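PDB 1YR2: prolyl oligopeptidase from Novosphingobium capsulatum, which probably hydrolyses oligopeptides on the carboxyl side of proline and, far less readily, of alanine, acting as a serine endopeptidase. Local coordinates for residues Gly370-Asn374 against Leu412-Asp418; Ala400-Pro404 against Thr441-Thr445. All coordinates share one frame; numbering follows the deposited sequence.

Along the chain, strand 365-372 and its turn supply the first half of contact 1, at residues 370-374. The rest of this four-stranded sheet follows, and its last strand, 397-400, runs out into 400-404, the first half of contact 2. The next sheet opens with strand 408-413, whose end and following turn (412-418) return to 370-374 and close a loop of 37 intervening residues. Residues 441-445, with the start of that sheet's last strand, then return to 400-404 across 36 residues. The two loops therefore cross. Both contacts join the last two of the seven four-stranded blades of the propeller, contact 1 beside their first strands and contact 2 beside their last, with centres about 14 Å apart.

Contact 1 (Gly370-Asn374 against Leu412-Asp418); sequences GIAGN and LSGRPGD
The ring of P416 lies across the side chain of I371 at about a right angle. From its root, CB of P416 sits 4.1 Å from G373 O. The next atom, CG, meets CG2 of I371 at 3.9 Å. I371 offers CG2 because this methyl stands anti to its backbone N, with CG1 (chi1 -73°) beside that N. V323 of strand 320-326 also packs on I371, and V326 on P416. Strands 365-372 and 408-413 are the first strands of two successive blades of the seven-bladed beta-propeller, and here their ends are joined through the turns that follow. G373 N donates to R415 O (3.1 Å), and G417 N returns a bond to G373 O (3.0 Å), giving a single beta bridge between G373 and P416. R415 O is gripped twice, G373 N and D418 N reaching it from opposite faces of its carbonyl plane; the second bond closes the type II turn from R415 to D418. Across the same turn, R415 NH2 forms a salt bridge with D418 OD2 (3.1 Å), while D418 OD1 accepts H420 N. At the strand end of the contact, CD2 of L412 rests against CA of G370 at 3.7 Å.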
ATOM      1  N   GLY A 370     -15.098   6.453 -10.403  1.00 13.41           N
ATOM      2  CA  GLY A 370     -15.888   7.544  -9.885  1.00 13.99           C
ATOM      3  C   GLY A 370     -16.515   8.306 -11.022  1.00 12.51           C
ATOM      4  O   GLY A 370     -16.065   8.232 -12.171  1.00 13.13           O
ATOM      5  N   ILE A 371     -17.552   9.080 -10.719  1.00 12.34           N
ATOM      6  CA  ILE A 371     -18.175   9.911 -11.701  1.00 13.73           C
ATOM      7  C   ILE A 371     -17.951  11.388 -11.350  1.00 13.08           C
ATOM      8  O   ILE A 371     -18.113  11.783 -10.190  1.00 13.90           O
ATOM      9  CB  ILE A 371     -19.663   9.582 -11.835  1.00 13.42           C
ATOM     10  CG1 ILE A 371     -19.829   8.239 -12.554  1.00 15.42           C
ATOM     11  CG2 ILE A 371     -20.351  10.627 -12.690  1.00 15.05           C
ATOM     12  CD1 ILE A 371     -21.299   7.675 -12.633  1.00 15.04           C
ATOM     13  N   ALA A 372     -17.553  12.170 -12.351  1.00 12.95           N
ATOM     14  CA  ALA A 372     -17.388  13.621 -12.179  1.00 13.86           C
ATOM     15  C   ALA A 372     -17.630  14.336 -13.487  1.00 13.56           C
ATOM     16  O   ALA A 372     -17.260  13.852 -14.550  1.00 12.58           O
ATOM     17  CB  ALA A 372     -15.977  13.942 -11.627  1.00 15.07           C
ATOM     18  N   GLY A 373     -18.268  15.508 -13.414  1.00 14.90           N
ATOM     19  CA  GLY A 373     -18.554  16.268 -14.611  1.00 16.99           C
ATOM     20  C   GLY A 373     -19.601  15.437 -15.346  1.00 18.23           C
ATOM     21  O   GLY A 373     -20.629  15.089 -14.750  1.00 20.54           O
ATOM     22  N   ASN A 374     -19.319  15.027 -16.571  1.00 19.70           N
ATOM     23  CA  ASN A 374     -20.267  14.166 -17.304  1.00 21.56           C
ATOM     24  C   ASN A 374     -19.630  12.850 -17.681  1.00 19.72           C
ATOM     25  O   ASN A 374     -20.053  12.241 -18.633  1.00 20.05           O
ATOM     26  CB  ASN A 374     -20.789  14.833 -18.586  1.00 23.41           C
ATOM     27  CG  ASN A 374     -21.611  16.063 -18.293  1.00 29.54           C
ATOM     28  OD1 ASN A 374     -22.383  16.099 -17.298  1.00 39.45           O
ATOM     29  ND2 ASN A 374     -21.419  17.105 -19.095  1.00 33.95           N
ATOM     30  N   LEU A 412     -10.907   9.399  -6.243  1.00 19.92           N
ATOM     31  CA  LEU A 412     -11.419  10.507  -7.019  1.00 21.60           C
ATOM     32  C   LEU A 412     -12.490  11.177  -6.163  1.00 21.18           C
ATOM     33  O   LEU A 412     -13.214  10.492  -5.434  1.00 20.28           O
ATOM     34  CB  LEU A 412     -12.068   9.985  -8.264  1.00 22.18           C
ATOM     35  CG  LEU A 412     -12.542  11.040  -9.267  1.00 26.16           C
ATOM     36  CD1 LEU A 412     -11.459  11.245 -10.281  1.00 28.60           C
ATOM     37  CD2 LEU A 412     -13.831  10.643  -9.937  1.00 27.35           C
ATOM     38  N   SER A 413     -12.561  12.498  -6.215  1.00 19.08           N
ATOM     39  CA  SER A 413     -13.680  13.202  -5.649  1.00 18.27           C
ATOM     40  C   SER A 413     -14.205  14.160  -6.710  1.00 17.89           C
ATOM     41  O   SER A 413     -13.475  14.625  -7.612  1.00 14.91           O
ATOM     42  CB  SER A 413     -13.315  13.890  -4.337  1.00 19.56           C
ATOM     43  OG  SER A 413     -12.431  15.002  -4.469  1.00 19.53           O
ATOM     44  N   GLY A 414     -15.502  14.371  -6.633  1.00 17.81           N
ATOM     45  CA  GLY A 414     -16.209  15.198  -7.593  1.00 17.97           C
ATOM     46  C   GLY A 414     -17.633  14.678  -7.674  1.00 17.63           C
ATOM     47  O   GLY A 414     -17.993  13.692  -7.043  1.00 18.03           O
ATOM     48  N   ARG A 415     -18.448  15.409  -8.391  1.00 18.64           N
ATOM     49  CA  ARG A 415     -19.870  15.130  -8.485  1.00 18.52           C
ATOM     50  C   ARG A 415     -20.283  15.282  -9.965  1.00 17.80           C
ATOM     51  O   ARG A 415     -19.717  16.098 -10.708  1.00 15.70           O
ATOM     52  CB  ARG A 415     -20.628  16.184  -7.671  1.00 19.52           C
ATOM     53  CG  ARG A 415     -20.517  16.077  -6.184  1.00 25.23           C
ATOM     54  CD  ARG A 415     -21.286  17.194  -5.471  1.00 31.16           C
ATOM     55  NE  ARG A 415     -20.806  18.538  -5.853  1.00 33.80           N
ATOM     56  CZ  ARG A 415     -21.499  19.673  -5.653  1.00 36.28           C
ATOM     57  NH1 ARG A 415     -22.702  19.631  -5.076  1.00 37.94           N
ATOM     58  NH2 ARG A 415     -21.003  20.858  -6.016  1.00 35.56           N
ATOM     59  N   PRO A 416     -21.309  14.562 -10.367  1.00 17.68           N
ATOM     60  CA  PRO A 416     -21.898  14.783 -11.674  1.00 19.40           C
ATOM     61  C   PRO A 416     -22.367  16.232 -11.779  1.00 20.34           C
ATOM     62  O   PRO A 416     -22.895  16.779 -10.836  1.00 23.63           O
ATOM     63  CB  PRO A 416     -23.106  13.841 -11.681  1.00 19.80           C
ATOM     64  CG  PRO A 416     -22.853  12.859 -10.704  1.00 17.27           C
ATOM     65  CD  PRO A 416     -22.005  13.492  -9.620  1.00 17.75           C
ATOM     66  N   GLY A 417     -22.135  16.864 -12.900  1.00 22.36           N
ATOM     67  CA  GLY A 417     -22.550  18.246 -13.076  1.00 22.28           C
ATOM     68  C   GLY A 417     -21.593  19.282 -12.492  1.00 22.26           C
ATOM     69  O   GLY A 417     -21.812  20.440 -12.700  1.00 21.69           O
ATOM     70  N   ASP A 418     -20.580  18.864 -11.725  1.00 21.71           N
ATOM     71  CA  ASP A 418     -19.587  19.762 -11.142  1.00 21.04           C
ATOM     72  C   ASP A 418     -18.326  19.750 -12.033  1.00 19.77           C
ATOM     73  O   ASP A 418     -17.805  18.670 -12.353  1.00 19.54           O
ATOM     74  CB  ASP A 418     -19.268  19.256  -9.723  1.00 21.47           C
ATOM     75  CG  ASP A 418     -18.451  20.223  -8.900  1.00 26.92           C
ATOM     76  OD1 ASP A 418     -17.702  21.055  -9.467  1.00 28.78           O
ATOM     77  OD2 ASP A 418     -18.495  20.190  -7.635  1.00 32.11           O
TER

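Contact 2 (Ala400-Pro404 against Thr441-Thr445); sequences AVSLP and TAKTT
Backbone carbonyls are the flat groups through which S402 meets A442 and T444. S402 N donates 3.1 Å to A442 O, nearly in line with the C=O bond. At S402 O, T444 OG1 donates over a short 2.6 Å, tilted 24° from the carbonyl plane. In this beta-propeller, 400-404 belongs to the connection between two blades, leaving the last strand of one, and 441-445 includes the start of the last strand of the next. A442, with positive phi, and K443 both face D438 as a G1 bulge. A442 O also receives the CA-H of V401, with CA 3.3 Å from it. The side chains of V401 and T444 cross at about a right angle, CG1 touching CG2 at 3.6 Å. L423 of strand 421-427 covers both residues. T444 can serve polar and apolar neighbours together because its chi1 of 58° sets OG1 between backbone N and carbonyl carbon, within bonding distance of S402 O, and leaves CG2 to face V401. With a valine here the hydroxyl is gone, and S402 O would probably lose its short bond, leaving the connecting loop less firmly tied to strand 443-446. S402 OG adds a weak bond, accepting T444 N at 3.5 Å.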
ATOM      1  N   ALA A 400      -7.259   8.825 -21.929  1.00 17.19           N
ATOM      2  CA  ALA A 400      -6.660   8.626 -20.606  1.00 17.35           C
ATOM      3  C   ALA A 400      -6.490   9.975 -19.915  1.00 16.88           C
ATOM      4  O   ALA A 400      -6.253  11.009 -20.575  1.00 16.35           O
ATOM      5  CB  ALA A 400      -5.303   7.957 -20.741  1.00 18.32           C
ATOM      6  N   VAL A 401      -6.578   9.960 -18.584  1.00 15.24           N
ATOM      7  CA  VAL A 401      -6.232  11.117 -17.779  1.00 15.38           C
ATOM      8  C   VAL A 401      -4.719  11.319 -17.817  1.00 16.09           C
ATOM      9  O   VAL A 401      -3.966  10.385 -17.584  1.00 16.52           O
ATOM     10  CB  VAL A 401      -6.683  10.957 -16.291  1.00 14.78           C
ATOM     11  CG1 VAL A 401      -6.182  12.124 -15.436  1.00 18.30           C
ATOM     12  CG2 VAL A 401      -8.194  10.891 -16.181  1.00 17.16           C
ATOM     13  N   SER A 402      -4.281  12.546 -18.104  1.00 17.14           N
ATOM     14  CA  SER A 402      -2.878  12.924 -18.010  1.00 17.28           C
ATOM     15  C   SER A 402      -2.466  12.995 -16.524  1.00 16.83           C
ATOM     16  O   SER A 402      -3.104  13.689 -15.750  1.00 20.15           O
ATOM     17  CB  SER A 402      -2.641  14.277 -18.726  1.00 17.78           C
ATOM     18  OG  SER A 402      -3.388  15.320 -18.043  1.00 20.16           O
ATOM     19  N   LEU A 403      -1.438  12.247 -16.132  1.00 16.73           N
ATOM     20  CA  LEU A 403      -0.888  12.258 -14.783  1.00 16.32           C
ATOM     21  C   LEU A 403       0.518  12.880 -14.788  1.00 16.60           C
ATOM     22  O   LEU A 403       1.145  12.900 -15.848  1.00 16.75           O
ATOM     23  CB  LEU A 403      -0.820  10.811 -14.272  1.00 16.49           C
ATOM     24  CG  LEU A 403      -2.115  10.009 -14.129  1.00 17.02           C
ATOM     25  CD1 LEU A 403      -1.786   8.598 -13.737  1.00 19.57           C
ATOM     26  CD2 LEU A 403      -3.014  10.660 -13.133  1.00 18.76           C
ATOM     27  N   PRO A 404       1.033  13.361 -13.653  1.00 16.07           N
ATOM     28  CA  PRO A 404       2.346  14.024 -13.616  1.00 16.48           C
ATOM     29  C   PRO A 404       3.501  13.112 -14.043  1.00 16.40           C
ATOM     30  O   PRO A 404       4.509  13.611 -14.535  1.00 17.75           O
ATOM     31  CB  PRO A 404       2.523  14.428 -12.131  1.00 16.89           C
ATOM     32  CG  PRO A 404       1.285  14.289 -11.496  1.00 18.16           C
ATOM     33  CD  PRO A 404       0.423  13.362 -12.321  1.00 17.30           C
ATOM     34  N   THR A 441     -11.662  17.824 -19.877  1.00 17.80           N
ATOM     35  CA  THR A 441     -10.454  17.608 -20.682  1.00 17.61           C
ATOM     36  C   THR A 441      -9.605  16.404 -20.223  1.00 17.62           C
ATOM     37  O   THR A 441      -8.651  16.034 -20.899  1.00 16.95           O
ATOM     38  CB  THR A 441      -9.582  18.825 -20.620  1.00 18.55           C
ATOM     39  OG1 THR A 441      -9.198  19.047 -19.258  1.00 15.32           O
ATOM     40  CG2 THR A 441     -10.370  20.099 -20.988  1.00 18.99           C
ATOM     41  N   ALA A 442      -9.926  15.851 -19.048  1.00 17.86           N
ATOM     42  CA  ALA A 442      -9.229  14.715 -18.467  1.00 17.55           C
ATOM     43  C   ALA A 442      -7.767  15.092 -18.191  1.00 17.82           C
ATOM     44  O   ALA A 442      -6.867  14.288 -18.367  1.00 18.56           O
ATOM     45  CB  ALA A 442      -9.352  13.488 -19.389  1.00 18.51           C
ATOM     46  N   LYS A 443      -7.557  16.317 -17.711  1.00 17.76           N
ATOM     47  CA  LYS A 443      -6.226  16.802 -17.374  1.00 17.55           C
ATOM     48  C   LYS A 443      -6.103  17.144 -15.894  1.00 16.96           C
ATOM     49  O   LYS A 443      -6.981  17.761 -15.292  1.00 15.55           O
ATOM     50  CB  LYS A 443      -5.916  18.052 -18.183  1.00 17.65           C
ATOM     51  CG  LYS A 443      -5.706  17.854 -19.701  1.00 22.74           C
ATOM     52  CD  LYS A 443      -5.376  19.215 -20.355  1.00 27.25           C
ATOM     53  CE  LYS A 443      -4.645  19.082 -21.709  1.00 31.58           C
ATOM     54  NZ  LYS A 443      -5.322  18.071 -22.591  1.00 34.03           N
ATOM     55  N   THR A 444      -4.997  16.728 -15.312  1.00 15.94           N
ATOM     56  CA  THR A 444      -4.681  17.064 -13.944  1.00 15.89           C
ATOM     57  C   THR A 444      -3.729  18.231 -13.912  1.00 14.87           C
ATOM     58  O   THR A 444      -2.927  18.427 -14.814  1.00 13.62           O
ATOM     59  CB  THR A 444      -4.101  15.880 -13.191  1.00 16.39           C
ATOM     60  OG1 THR A 444      -2.919  15.378 -13.842  1.00 19.61           O
ATOM     61  CG2 THR A 444      -5.107  14.718 -13.170  1.00 16.85           C
ATOM     62  N   THR A 445      -3.842  18.986 -12.834  1.00 14.20           N
ATOM     63  CA  THR A 445      -2.995  20.116 -12.525  1.00 14.34           C
ATOM     64  C   THR A 445      -2.831  20.128 -11.022  1.00 13.23           C
ATOM     65  O   THR A 445      -3.593  19.487 -10.286  1.00 13.26           O
ATOM     66  CB  THR A 445      -3.645  21.475 -12.940  1.00 15.45           C
ATOM     67  OG1 THR A 445      -4.990  21.532 -12.474  1.00 16.00           O
ATOM     68  CG2 THR A 445      -3.792  21.620 -14.382  1.00 14.71           C
TER
HETATM   69  O   HOH W   1      -5.870  14.097 -21.469  1.00 51.41           O